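Local coordinates for sulfotransferase (PDB 2ZQ5), which probably transfers a sulfonate group from a PAPS-type donor to an acceptor that is not identified here, at residues 67-72 with 179-183; 26-31 with 72-77; 13-17 with 36-41. One frame throughout, in Å; residues are numbered along the deposited sequence.

Contact 1 (67-72 with 179-183); sequences GALVAR and RQSLH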
ATOM      1  N   GLY A  67       6.821 -11.146   8.435  1.00  7.98           N
ATOM      2  CA  GLY A  67       5.502 -11.221   7.835  1.00  8.71           C
ATOM      3  C   GLY A  67       5.542 -11.079   6.327  1.00  7.36           C
ATOM      4  O   GLY A  67       4.788 -11.741   5.616  1.00  8.32           O
ATOM      5  N   ALA A  68       6.417 -10.210   5.835  1.00  7.37           N
ATOM      6  CA  ALA A  68       6.550 -10.002   4.402  1.00  7.39           C
ATOM      7  C   ALA A  68       7.052 -11.284   3.742  1.00  7.41           C
ATOM      8  O   ALA A  68       6.581 -11.663   2.669  1.00  7.16           O
ATOM      9  CB  ALA A  68       7.512  -8.853   4.126  1.00  7.93           C
ATOM     10  N   LEU A  69       8.003 -11.954   4.386  1.00  7.56           N
ATOM     11  CA  LEU A  69       8.558 -13.188   3.846  1.00  7.29           C
ATOM     12  C   LEU A  69       7.566 -14.343   3.938  1.00  7.01           C
ATOM     13  O   LEU A  69       7.544 -15.214   3.070  1.00  6.60           O
ATOM     14  CB  LEU A  69       9.864 -13.551   4.559  1.00  6.28           C
ATOM     15  CG  LEU A  69      11.029 -12.590   4.293  1.00  7.15           C
ATOM     16  CD1 LEU A  69      12.297 -13.155   4.924  1.00  9.24           C
ATOM     17  CD2 LEU A  69      11.226 -12.406   2.795  1.00  9.47           C
ATOM     18  N   VAL A  70       6.747 -14.354   4.984  1.00  8.49           N
ATOM     19  CA  VAL A  70       5.747 -15.406   5.117  1.00  7.92           C
ATOM     20  C   VAL A  70       4.737 -15.237   3.984  1.00  9.35           C
ATOM     21  O   VAL A  70       4.319 -16.215   3.365  1.00  8.10           O
ATOM     22  CB  VAL A  70       5.017 -15.336   6.476  1.00  7.81           C
ATOM     23  CG1 VAL A  70       3.782 -16.231   6.454  1.00  9.65           C
ATOM     24  CG2 VAL A  70       5.959 -15.780   7.585  1.00 10.63           C
ATOM     25  N   ALA A  71       4.356 -13.991   3.708  1.00  8.49           N
ATOM     26  CA  ALA A  71       3.408 -13.700   2.634  1.00  7.28           C
ATOM     27  C   ALA A  71       4.008 -14.146   1.303  1.00  7.45           C
ATOM     28  O   ALA A  71       3.310 -14.690   0.440  1.00  6.78           O
ATOM     29  CB  ALA A  71       3.091 -12.198   2.600  1.00  8.22           C
ATOM     30  N   ARG A  72       5.305 -13.905   1.139  1.00  6.83           N
ATOM     31  CA  ARG A  72       6.008 -14.297  -0.075  1.00  7.10           C
ATOM     32  C   ARG A  72       5.892 -15.817  -0.239  1.00  6.85           C
ATOM     33  O   ARG A  72       5.579 -16.315  -1.322  1.00  7.28           O
ATOM     34  CB  ARG A  72       7.483 -13.890   0.014  1.00  7.09           C
ATOM     35  CG  ARG A  72       8.244 -14.092  -1.280  1.00  7.82           C
ATOM     36  CD  ARG A  72       9.739 -13.815  -1.128  1.00  7.98           C
ATOM     37  NE  ARG A  72      10.415 -14.045  -2.401  1.00  8.43           N
ATOM     38  CZ  ARG A  72      10.462 -13.165  -3.398  1.00  8.38           C
ATOM     39  NH1 ARG A  72       9.891 -11.974  -3.271  1.00  7.91           N
ATOM     40  NH2 ARG A  72      11.038 -13.499  -4.543  1.00 11.40           N
ATOM     41  N   ARG A 179       5.217  -5.661  -0.440  1.00  5.34           N
ATOM     42  CA  ARG A 179       6.136  -5.965   0.652  1.00  5.61           C
ATOM     43  C   ARG A 179       6.805  -7.316   0.408  1.00  5.71           C
ATOM     44  O   ARG A 179       7.885  -7.579   0.928  1.00  6.04           O
ATOM     45  CB  ARG A 179       5.398  -5.992   1.998  1.00  5.44           C
ATOM     46  CG  ARG A 179       4.343  -7.081   2.091  1.00  5.79           C
ATOM     47  CD  ARG A 179       3.668  -7.165   3.455  1.00  8.17           C
ATOM     48  NE  ARG A 179       2.561  -8.116   3.392  1.00  9.17           N
ATOM     49  CZ  ARG A 179       2.112  -8.840   4.413  1.00 10.39           C
ATOM     50  NH1 ARG A 179       2.672  -8.741   5.612  1.00 11.72           N
ATOM     51  NH2 ARG A 179       1.093  -9.668   4.226  1.00 11.22           N
ATOM     52  N   GLN A 180       6.164  -8.172  -0.383  1.00  6.35           N
ATOM     53  CA  GLN A 180       6.734  -9.486  -0.679  1.00  5.20           C
ATOM     54  C   GLN A 180       8.091  -9.343  -1.370  1.00  5.38           C
ATOM     55  O   GLN A 180       8.955 -10.216  -1.244  1.00  6.17           O
ATOM     56  CB  GLN A 180       5.788 -10.300  -1.571  1.00  5.20           C
ATOM     57  CG  GLN A 180       4.517 -10.764  -0.880  1.00  5.18           C
ATOM     58  CD  GLN A 180       3.719 -11.743  -1.725  1.00  5.54           C
ATOM     59  OE1 GLN A 180       4.236 -12.320  -2.684  1.00  6.40           O
ATOM     60  NE2 GLN A 180       2.458 -11.948  -1.363  1.00  5.19           N
ATOM     61  N   SER A 181       8.265  -8.234  -2.089  1.00  6.35           N
ATOM     62  CA  SER A 181       9.502  -7.929  -2.814  1.00  5.60           C
ATOM     63  C   SER A 181      10.376  -6.950  -2.032  1.00  5.56           C
ATOM     64  O   SER A 181      11.452  -6.559  -2.496  1.00  7.36           O
ATOM     65  CB  SER A 181       9.177  -7.293  -4.167  1.00  6.32           C
ATOM     66  OG  SER A 181       8.317  -8.107  -4.942  1.00  6.94           O
ATOM     67  N   LEU A 182       9.910  -6.556  -0.853  1.00  6.65           N
ATOM     68  CA  LEU A 182      10.613  -5.593  -0.011  1.00  5.97           C
ATOM     69  C   LEU A 182      10.874  -4.268  -0.733  1.00  7.24           C
ATOM     70  O   LEU A 182      11.863  -3.586  -0.463  1.00  6.51           O
ATOM     71  CB  LEU A 182      11.926  -6.176   0.539  1.00  8.27           C
ATOM     72  CG  LEU A 182      11.832  -7.155   1.725  1.00  8.86           C
ATOM     73  CD1 LEU A 182      10.914  -6.590   2.807  1.00  9.88           C
ATOM     74  CD2 LEU A 182      11.312  -8.498   1.249  1.00  8.83           C
ATOM     75  N   HIS A 183       9.981  -3.930  -1.663  1.00  6.91           N
ATOM     76  CA  HIS A 183      10.035  -2.663  -2.402  1.00  6.34           C
ATOM     77  C   HIS A 183       8.746  -1.947  -2.015  1.00  6.22           C
ATOM     78  O   HIS A 183       7.663  -2.302  -2.487  1.00  6.28           O
ATOM     79  CB  HIS A 183      10.053  -2.883  -3.921  1.00  6.37           C
ATOM     80  CG  HIS A 183      11.390  -3.282  -4.467  1.00  5.92           C
ATOM     81  ND1 HIS A 183      11.971  -4.503  -4.202  1.00  6.01           N
ATOM     82  CD2 HIS A 183      12.247  -2.629  -5.288  1.00  7.33           C
ATOM     83  CE1 HIS A 183      13.126  -4.586  -4.837  1.00  6.44           C
ATOM     84  NE2 HIS A 183      13.318  -3.463  -5.504  1.00  7.39           N
TER
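Helix 55-81, in the N-terminal helical part of this sulfotransferase, meets the 3-10 turn that follows helix 175-178, with A68, A71 and R72 set against R179 and Q180. The small alanines let the turn come close: A68 CB lies 3.5 Å from R179 O, and the CA atoms of R72 and Q180 are only 4.9 Å apart. R179 starts between its backbone N and carbonyl carbon (chi1 63°) and then runs extended, so its chain travels alongside the helix past A68 to G67 and A71. One face of its guanidinium receives the A71 methyl, with R179 NH2 3.6 Å from A71 CB, while R179 NE is bonded to Q176 O. The one hydrogen bond across the contact runs the other way: the extended R72 chain brings NH1 within 2.8 Å of Q180 O, arriving well above the carbonyl plane although the oxygen lies in the guanidinium plane. NH1 also forms a salt bridge with D34, whose carboxylate is hydrogen-bonded to S181 as well and is thus gripped by both helix and turn. The Q180 amide passes beside the backbone of A71 and R72, with its OE1 held by R211. Farther along, L182 closes the apolar side; its CD2 is 4.2 Å from L69 CD2, and its CD1 4.3 Å from A68 CB. The turn continues into H183, whose ND1 donates to S181 O. The whole is a buried helix-to-turn packing, joining an N-terminal helix to the loop between helices 175-178 and 194-201, within the sulfotransferase family region, whose clan is that of P-loop proteins.

Contact 2 (26-31 with 72-77); sequences LDDFGT and RLLSQS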
ATOM      1  N   LEU A  26       6.942 -23.597   5.185  1.00 11.80           N
ATOM      2  CA  LEU A  26       7.249 -23.503   3.761  1.00 10.77           C
ATOM      3  C   LEU A  26       8.673 -22.979   3.593  1.00 10.85           C
ATOM      4  O   LEU A  26       9.140 -22.178   4.409  1.00 10.95           O
ATOM      5  CB  LEU A  26       6.269 -22.547   3.078  1.00 11.35           C
ATOM      6  CG  LEU A  26       4.784 -22.892   3.182  1.00 11.16           C
ATOM      7  CD1 LEU A  26       3.960 -21.761   2.588  1.00 10.26           C
ATOM      8  CD2 LEU A  26       4.511 -24.202   2.454  1.00 11.39           C
ATOM      9  N   ASP A  27       9.368 -23.422   2.549  1.00 12.24           N
ATOM     10  CA  ASP A  27      10.733 -22.960   2.327  1.00 13.03           C
ATOM     11  C   ASP A  27      11.070 -22.558   0.893  1.00 12.05           C
ATOM     12  O   ASP A  27      12.228 -22.283   0.589  1.00 13.07           O
ATOM     13  CB  ASP A  27      11.741 -24.010   2.806  1.00 15.42           C
ATOM     14  CG  ASP A  27      11.498 -25.372   2.199  1.00 19.52           C
ATOM     15  OD1 ASP A  27      11.208 -25.442   0.989  1.00 20.90           O
ATOM     16  OD2 ASP A  27      11.606 -26.376   2.934  1.00 24.64           O
ATOM     17  N   ASP A  28      10.072 -22.529   0.014  1.00  9.96           N
ATOM     18  CA  ASP A  28      10.309 -22.118  -1.367  1.00 10.75           C
ATOM     19  C   ASP A  28       9.970 -20.635  -1.473  1.00 11.11           C
ATOM     20  O   ASP A  28       8.805 -20.257  -1.577  1.00 10.11           O
ATOM     21  CB  ASP A  28       9.439 -22.916  -2.342  1.00 12.04           C
ATOM     22  CG  ASP A  28       9.696 -22.542  -3.794  1.00 13.94           C
ATOM     23  OD1 ASP A  28      10.496 -21.617  -4.052  1.00 13.48           O
ATOM     24  OD2 ASP A  28       9.099 -23.175  -4.687  1.00 16.21           O
ATOM     25  N   PHE A  29      11.000 -19.800  -1.430  1.00 10.75           N
ATOM     26  CA  PHE A  29      10.824 -18.355  -1.510  1.00 10.74           C
ATOM     27  C   PHE A  29      10.793 -17.890  -2.959  1.00 12.57           C
ATOM     28  O   PHE A  29      10.706 -16.694  -3.234  1.00 12.72           O
ATOM     29  CB  PHE A  29      11.959 -17.657  -0.755  1.00 10.42           C
ATOM     30  CG  PHE A  29      11.936 -17.897   0.729  1.00  9.47           C
ATOM     31  CD1 PHE A  29      11.230 -17.046   1.574  1.00 10.41           C
ATOM     32  CD2 PHE A  29      12.598 -18.992   1.280  1.00 10.48           C
ATOM     33  CE1 PHE A  29      11.181 -17.279   2.947  1.00  9.38           C
ATOM     34  CE2 PHE A  29      12.555 -19.236   2.652  1.00  9.08           C
ATOM     35  CZ  PHE A  29      11.846 -18.379   3.487  1.00 10.03           C
ATOM     36  N   GLY A  30      10.854 -18.844  -3.884  1.00 12.24           N
ATOM     37  CA  GLY A  30      10.839 -18.509  -5.296  1.00 13.88           C
ATOM     38  C   GLY A  30      12.172 -17.942  -5.734  1.00 15.96           C
ATOM     39  O   GLY A  30      13.112 -17.870  -4.942  1.00 18.11           O
ATOM     40  N   THR A  31      12.264 -17.550  -6.999  1.00 18.01           N
ATOM     41  CA  THR A  31      13.497 -16.979  -7.515  1.00 19.68           C
ATOM     42  C   THR A  31      13.632 -15.555  -6.994  1.00 20.06           C
ATOM     43  O   THR A  31      12.693 -14.999  -6.424  1.00 20.80           O
ATOM     44  CB  THR A  31      13.503 -16.937  -9.052  1.00 21.45           C
ATOM     45  OG1 THR A  31      12.480 -16.046  -9.508  1.00 23.70           O
ATOM     46  CG2 THR A  31      13.256 -18.326  -9.623  1.00 23.66           C
ATOM     47  N   ARG A  72       5.305 -13.905   1.139  1.00  6.83           N
ATOM     48  CA  ARG A  72       6.008 -14.297  -0.075  1.00  7.10           C
ATOM     49  C   ARG A  72       5.892 -15.817  -0.239  1.00  6.85           C
ATOM     50  O   ARG A  72       5.579 -16.315  -1.322  1.00  7.28           O
ATOM     51  CB  ARG A  72       7.483 -13.890   0.014  1.00  7.09           C
ATOM     52  CG  ARG A  72       8.244 -14.092  -1.280  1.00  7.82           C
ATOM     53  CD  ARG A  72       9.739 -13.815  -1.128  1.00  7.98           C
ATOM     54  NE  ARG A  72      10.415 -14.045  -2.401  1.00  8.43           N
ATOM     55  CZ  ARG A  72      10.462 -13.165  -3.398  1.00  8.38           C
ATOM     56  NH1 ARG A  72       9.891 -11.974  -3.271  1.00  7.91           N
ATOM     57  NH2 ARG A  72      11.038 -13.499  -4.543  1.00 11.40           N
ATOM     58  N   LEU A  73       6.137 -16.546   0.845  1.00  6.89           N
ATOM     59  CA  LEU A  73       6.047 -18.006   0.832  1.00  8.31           C
ATOM     60  C   LEU A  73       4.639 -18.480   0.488  1.00  7.92           C
ATOM     61  O   LEU A  73       4.473 -19.435  -0.272  1.00  7.65           O
ATOM     62  CB  LEU A  73       6.448 -18.580   2.193  1.00  7.89           C
ATOM     63  CG  LEU A  73       7.930 -18.546   2.572  1.00  7.06           C
ATOM     64  CD1 LEU A  73       8.083 -18.854   4.055  1.00  7.79           C
ATOM     65  CD2 LEU A  73       8.707 -19.548   1.723  1.00  8.31           C
ATOM     66  N   LEU A  74       3.629 -17.822   1.051  1.00  6.35           N
ATOM     67  CA  LEU A  74       2.242 -18.198   0.794  1.00  6.31           C
ATOM     68  C   LEU A  74       1.872 -18.006  -0.672  1.00  6.77           C
ATOM     69  O   LEU A  74       1.189 -18.847  -1.255  1.00  7.36           O
ATOM     70  CB  LEU A  74       1.286 -17.391   1.682  1.00  7.46           C
ATOM     71  CG  LEU A  74       1.358 -17.688   3.187  1.00  6.13           C
ATOM     72  CD1 LEU A  74       0.492 -16.694   3.950  1.00  8.36           C
ATOM     73  CD2 LEU A  74       0.901 -19.114   3.460  1.00  7.97           C
ATOM     74  N   SER A  75       2.318 -16.907  -1.273  1.00  7.19           N
ATOM     75  CA  SER A  75       2.024 -16.660  -2.683  1.00  6.39           C
ATOM     76  C   SER A  75       2.715 -17.691  -3.572  1.00  7.46           C
ATOM     77  O   SER A  75       2.111 -18.213  -4.509  1.00  7.43           O
ATOM     78  CB  SER A  75       2.468 -15.251  -3.096  1.00  6.78           C
ATOM     79  OG  SER A  75       1.523 -14.275  -2.691  1.00  5.72           O
ATOM     80  N   GLN A  76       3.979 -17.982  -3.281  1.00  7.84           N
ATOM     81  CA  GLN A  76       4.735 -18.954  -4.067  1.00  7.77           C
ATOM     82  C   GLN A  76       4.024 -20.306  -4.053  1.00  8.42           C
ATOM     83  O   GLN A  76       3.884 -20.962  -5.090  1.00  8.64           O
ATOM     84  CB  GLN A  76       6.152 -19.102  -3.509  1.00  9.70           C
ATOM     85  CG  GLN A  76       7.060 -19.997  -4.341  1.00 12.09           C
ATOM     86  CD  GLN A  76       7.132 -19.560  -5.790  1.00 14.31           C
ATOM     87  OE1 GLN A  76       7.389 -18.394  -6.085  1.00 11.80           O
ATOM     88  NE2 GLN A  76       6.903 -20.498  -6.705  1.00 18.88           N
ATOM     89  N   SER A  77       3.571 -20.716  -2.874  1.00  7.57           N
ATOM     90  CA  SER A  77       2.864 -21.983  -2.733  1.00  8.17           C
ATOM     91  C   SER A  77       1.517 -21.935  -3.448  1.00  8.21           C
ATOM     92  O   SER A  77       1.109 -22.905  -4.089  1.00  8.71           O
ATOM     93  CB  SER A  77       2.653 -22.309  -1.253  1.00  9.12           C
ATOM     94  OG  SER A  77       2.013 -23.568  -1.100  1.00  9.60           O
TER
HETATM   95  O   HOH W   1       6.449 -21.389  -0.613  1.00 10.72           O
HETATM   96  O   HOH W   2       7.988 -16.320  -4.583  1.00 10.37           O
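L73, on helix 55-81, reaches the 26-31 loop through every carbon of its side chain. Its CB rests 4.1 Å from L26 CD1. Next, CG stands over one face of the F29 ring, nearest F29 CE1 at 3.5 Å. The chain then forks: CD1 lies 3.5 Å from L26 O, whereas CD2 sits over the centre of the same ring face, 3.5 Å from the F29 centroid and 10° off the normal, a CH-pi contact. That same CD2 also approaches D28 O.

Polar bonds hold the backbone of the same loop. R72 NE donates to F29 O at 2.8 Å, in the carbonyl plane, and R72 NH2 adds a weak bond to T31 O. One water bridges D28 O and L73 O; a second joins F29 O to Q76 OE1. Q76 CG, anti to its backbone nitrogen (chi1 -175°), comes 3.3 Å from D28 O; the bend at chi2 (55°) then brings OE1 to the second water. The D28 carboxylate has two tasks, accepting from G30 N through OD1 and pairing with K80 through OD2. The geometry is that of an Asx turn, here at the bend of an interhelical loop whose backbone carbonyls are tied to a neighbouring helix.

Contact 3 (13-17 with 36-41); sequences VDELH and YREALG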
ATOM      1  N   VAL A  13      19.298 -11.432   7.481  1.00 13.60           N
ATOM      2  CA  VAL A  13      18.513 -11.944   6.365  1.00 12.63           C
ATOM      3  C   VAL A  13      18.239 -13.437   6.544  1.00 13.34           C
ATOM      4  O   VAL A  13      17.115 -13.894   6.329  1.00 12.02           O
ATOM      5  CB  VAL A  13      19.236 -11.712   5.022  1.00 13.10           C
ATOM      6  CG1 VAL A  13      18.434 -12.325   3.882  1.00 14.28           C
ATOM      7  CG2 VAL A  13      19.420 -10.217   4.789  1.00 14.91           C
ATOM      8  N   ASP A  14      19.260 -14.192   6.944  1.00 14.28           N
ATOM      9  CA  ASP A  14      19.091 -15.629   7.153  1.00 14.59           C
ATOM     10  C   ASP A  14      18.092 -15.901   8.272  1.00 13.42           C
ATOM     11  O   ASP A  14      17.235 -16.777   8.150  1.00 13.83           O
ATOM     12  CB  ASP A  14      20.423 -16.301   7.502  1.00 16.84           C
ATOM     13  CG  ASP A  14      21.381 -16.351   6.329  1.00 20.36           C
ATOM     14  OD1 ASP A  14      20.912 -16.465   5.178  1.00 21.10           O
ATOM     15  OD2 ASP A  14      22.609 -16.292   6.558  1.00 24.84           O
ATOM     16  N   GLU A  15      18.204 -15.151   9.365  1.00 12.79           N
ATOM     17  CA  GLU A  15      17.300 -15.329  10.495  1.00 11.50           C
ATOM     18  C   GLU A  15      15.849 -15.082  10.103  1.00 10.92           C
ATOM     19  O   GLU A  15      14.957 -15.810  10.530  1.00 11.48           O
ATOM     20  CB  GLU A  15      17.689 -14.397  11.649  1.00 14.29           C
ATOM     21  CG  GLU A  15      19.039 -14.721  12.271  1.00 16.06           C
ATOM     22  CD  GLU A  15      19.378 -13.805  13.429  1.00 19.35           C
ATOM     23  OE1 GLU A  15      18.938 -12.637  13.412  1.00 18.31           O
ATOM     24  OE2 GLU A  15      20.096 -14.246  14.352  1.00 20.54           O
ATOM     25  N   LEU A  16      15.609 -14.057   9.292  1.00 11.63           N
ATOM     26  CA  LEU A  16      14.251 -13.750   8.861  1.00 11.21           C
ATOM     27  C   LEU A  16      13.668 -14.870   8.003  1.00 10.41           C
ATOM     28  O   LEU A  16      12.505 -15.230   8.163  1.00  9.65           O
ATOM     29  CB  LEU A  16      14.223 -12.423   8.099  1.00 11.25           C
ATOM     30  CG  LEU A  16      14.409 -11.183   8.982  1.00 11.65           C
ATOM     31  CD1 LEU A  16      14.539  -9.944   8.108  1.00 11.27           C
ATOM     32  CD2 LEU A  16      13.231 -11.046   9.933  1.00 12.68           C
ATOM     33  N   HIS A  17      14.470 -15.420   7.095  1.00 10.22           N
ATOM     34  CA  HIS A  17      13.997 -16.515   6.254  1.00 10.00           C
ATOM     35  C   HIS A  17      13.694 -17.723   7.140  1.00 11.30           C
ATOM     36  O   HIS A  17      12.667 -18.380   6.980  1.00 10.56           O
ATOM     37  CB  HIS A  17      15.046 -16.897   5.200  1.00 11.33           C
ATOM     38  CG  HIS A  17      15.081 -15.979   4.015  1.00 10.22           C
ATOM     39  ND1 HIS A  17      15.662 -14.729   4.053  1.00 11.04           N
ATOM     40  CD2 HIS A  17      14.594 -16.127   2.759  1.00 10.65           C
ATOM     41  CE1 HIS A  17      15.534 -14.148   2.873  1.00 11.35           C
ATOM     42  NE2 HIS A  17      14.889 -14.976   2.069  1.00 10.72           N
ATOM     43  N   TYR A  36      14.381  -9.068  -4.280  1.00  8.11           N
ATOM     44  CA  TYR A  36      13.956  -8.886  -2.899  1.00  7.80           C
ATOM     45  C   TYR A  36      15.085  -9.063  -1.886  1.00  8.03           C
ATOM     46  O   TYR A  36      15.067  -8.447  -0.821  1.00  8.86           O
ATOM     47  CB  TYR A  36      12.789  -9.834  -2.577  1.00  7.85           C
ATOM     48  CG  TYR A  36      13.187 -11.200  -2.061  1.00  6.44           C
ATOM     49  CD1 TYR A  36      13.271 -11.446  -0.690  1.00  8.19           C
ATOM     50  CD2 TYR A  36      13.481 -12.243  -2.940  1.00  7.15           C
ATOM     51  CE1 TYR A  36      13.640 -12.697  -0.207  1.00  8.94           C
ATOM     52  CE2 TYR A  36      13.849 -13.496  -2.468  1.00  8.32           C
ATOM     53  CZ  TYR A  36      13.928 -13.717  -1.103  1.00  8.44           C
ATOM     54  OH  TYR A  36      14.308 -14.954  -0.633  1.00 11.02           O
ATOM     55  N   ARG A  37      16.071  -9.894  -2.211  1.00  8.87           N
ATOM     56  CA  ARG A  37      17.179 -10.107  -1.290  1.00 10.57           C
ATOM     57  C   ARG A  37      18.009  -8.843  -1.093  1.00  9.18           C
ATOM     58  O   ARG A  37      18.338  -8.490   0.041  1.00 11.21           O
ATOM     59  CB  ARG A  37      18.068 -11.253  -1.776  1.00 13.43           C
ATOM     60  CG  ARG A  37      17.475 -12.630  -1.517  1.00 19.05           C
ATOM     61  CD  ARG A  37      18.402 -13.732  -2.002  1.00 23.59           C
ATOM     62  NE  ARG A  37      17.992 -15.051  -1.526  1.00 29.16           N
ATOM     63  CZ  ARG A  37      17.993 -15.421  -0.248  1.00 30.81           C
ATOM     64  NH1 ARG A  37      18.384 -14.572   0.692  1.00 33.03           N
ATOM     65  NH2 ARG A  37      17.607 -16.644   0.091  1.00 33.37           N
ATOM     66  N   GLU A  38      18.345  -8.162  -2.185  1.00  9.17           N
ATOM     67  CA  GLU A  38      19.126  -6.931  -2.077  1.00  9.51           C
ATOM     68  C   GLU A  38      18.308  -5.898  -1.313  1.00  9.24           C
ATOM     69  O   GLU A  38      18.827  -5.199  -0.441  1.00  9.72           O
ATOM     70  CB  GLU A  38      19.476  -6.356  -3.456  1.00  9.89           C
ATOM     71  CG  GLU A  38      20.495  -5.211  -3.374  1.00 12.05           C
ATOM     72  CD  GLU A  38      20.623  -4.399  -4.656  1.00 14.28           C
ATOM     73  OE1 GLU A  38      20.285  -4.914  -5.738  1.00 15.25           O
ATOM     74  OE2 GLU A  38      21.080  -3.236  -4.580  1.00 16.96           O
ATOM     75  N   ALA A  39      17.026  -5.803  -1.648  1.00  7.58           N
ATOM     76  CA  ALA A  39      16.140  -4.849  -0.994  1.00  7.76           C
ATOM     77  C   ALA A  39      16.103  -5.085   0.512  1.00  7.65           C
ATOM     78  O   ALA A  39      16.218  -4.145   1.295  1.00  7.22           O
ATOM     79  CB  ALA A  39      14.734  -4.955  -1.582  1.00  6.57           C
ATOM     80  N   LEU A  40      15.950  -6.343   0.918  1.00  7.90           N
ATOM     81  CA  LEU A  40      15.899  -6.673   2.336  1.00  7.72           C
ATOM     82  C   LEU A  40      17.203  -6.295   3.038  1.00  8.29           C
ATOM     83  O   LEU A  40      17.184  -5.756   4.143  1.00  8.90           O
ATOM     84  CB  LEU A  40      15.612  -8.168   2.519  1.00  8.18           C
ATOM     85  CG  LEU A  40      15.487  -8.671   3.961  1.00  8.35           C
ATOM     86  CD1 LEU A  40      14.446  -7.855   4.724  1.00  8.88           C
ATOM     87  CD2 LEU A  40      15.107 -10.144   3.939  1.00 10.81           C
ATOM     88  N   GLY A  41      18.330  -6.568   2.388  1.00  8.54           N
ATOM     89  CA  GLY A  41      19.617  -6.237   2.976  1.00  8.66           C
ATOM     90  C   GLY A  41      19.790  -4.744   3.177  1.00  9.59           C
ATOM     91  O   GLY A  41      20.261  -4.297   4.223  1.00  9.45           O
TER
HETATM   92  O   HOH W   3      18.802 -16.039   3.691  1.00 25.80           O
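H17, Y36 and R37 form the polar centre of a steep helix-helix crossing, in which the axes of 13-17 and 36-41 approach to 11.3 Å at 115°. H17 NE2 and Y36 OH are hydrogen-bonded at 2.8 Å, nearly straight, each atom lying at the edge of the other's ring; the rings meet rim to rim. R37 swings in from one side, its extended chain laying the guanidinium flat on the imidazole, with centres 4.4 Å apart and planes only 13° from parallel. The stack is positioned by the stem of R37 too, since its CG rests over one face of the Y36 ring.

Beneath the polar group, apolar carbons fill the crossing. L40 CD2 touches V13 CG1 at 4.0 Å, and L40 CD1 meets L16 CD1 at the same separation. V13 CG2 lies 4.4 Å from G41 CA, at the closest CA pair of the two segments.

The next shell fixes the aromatic rings: F29 of the 26-31 loop meets H17 edge to face, R72 of helix 55-81 makes a cation-pi contact with Y36, and L69 of that helix touches both residues. A water donates to D14 OD1 and accepts a weak bond from R37 NH1. The imidazole is also held at its other nitrogen: H17 ND1 donates to V13 O at 2.8 Å, from the opposite face of that carbonyl to H17 N.

How the contacts relate
R72 is the shared residue of the set: it belongs to both contact 1 and contact 2, and its NH2 packs 3.2 Å from Y36 CD2 of contact 3. One arginine thus ties the 179-183 turn, the 26-31 loop and helix 36-50 together. Contacts 1 and 2 also touch through Q180 NE2 and S75 OG, 2.8 Å apart, a probable hydrogen bond. F29 links contacts 2 and 3, its CZ lying 3.6 Å from H17 O. The centres of contacts 2 and 3 lie about 14 Å apart, and each is about 10 Å from that of contact 1, the most buried of the three. None includes the loop after strand 94-97, where relatives bind the donor phosphate.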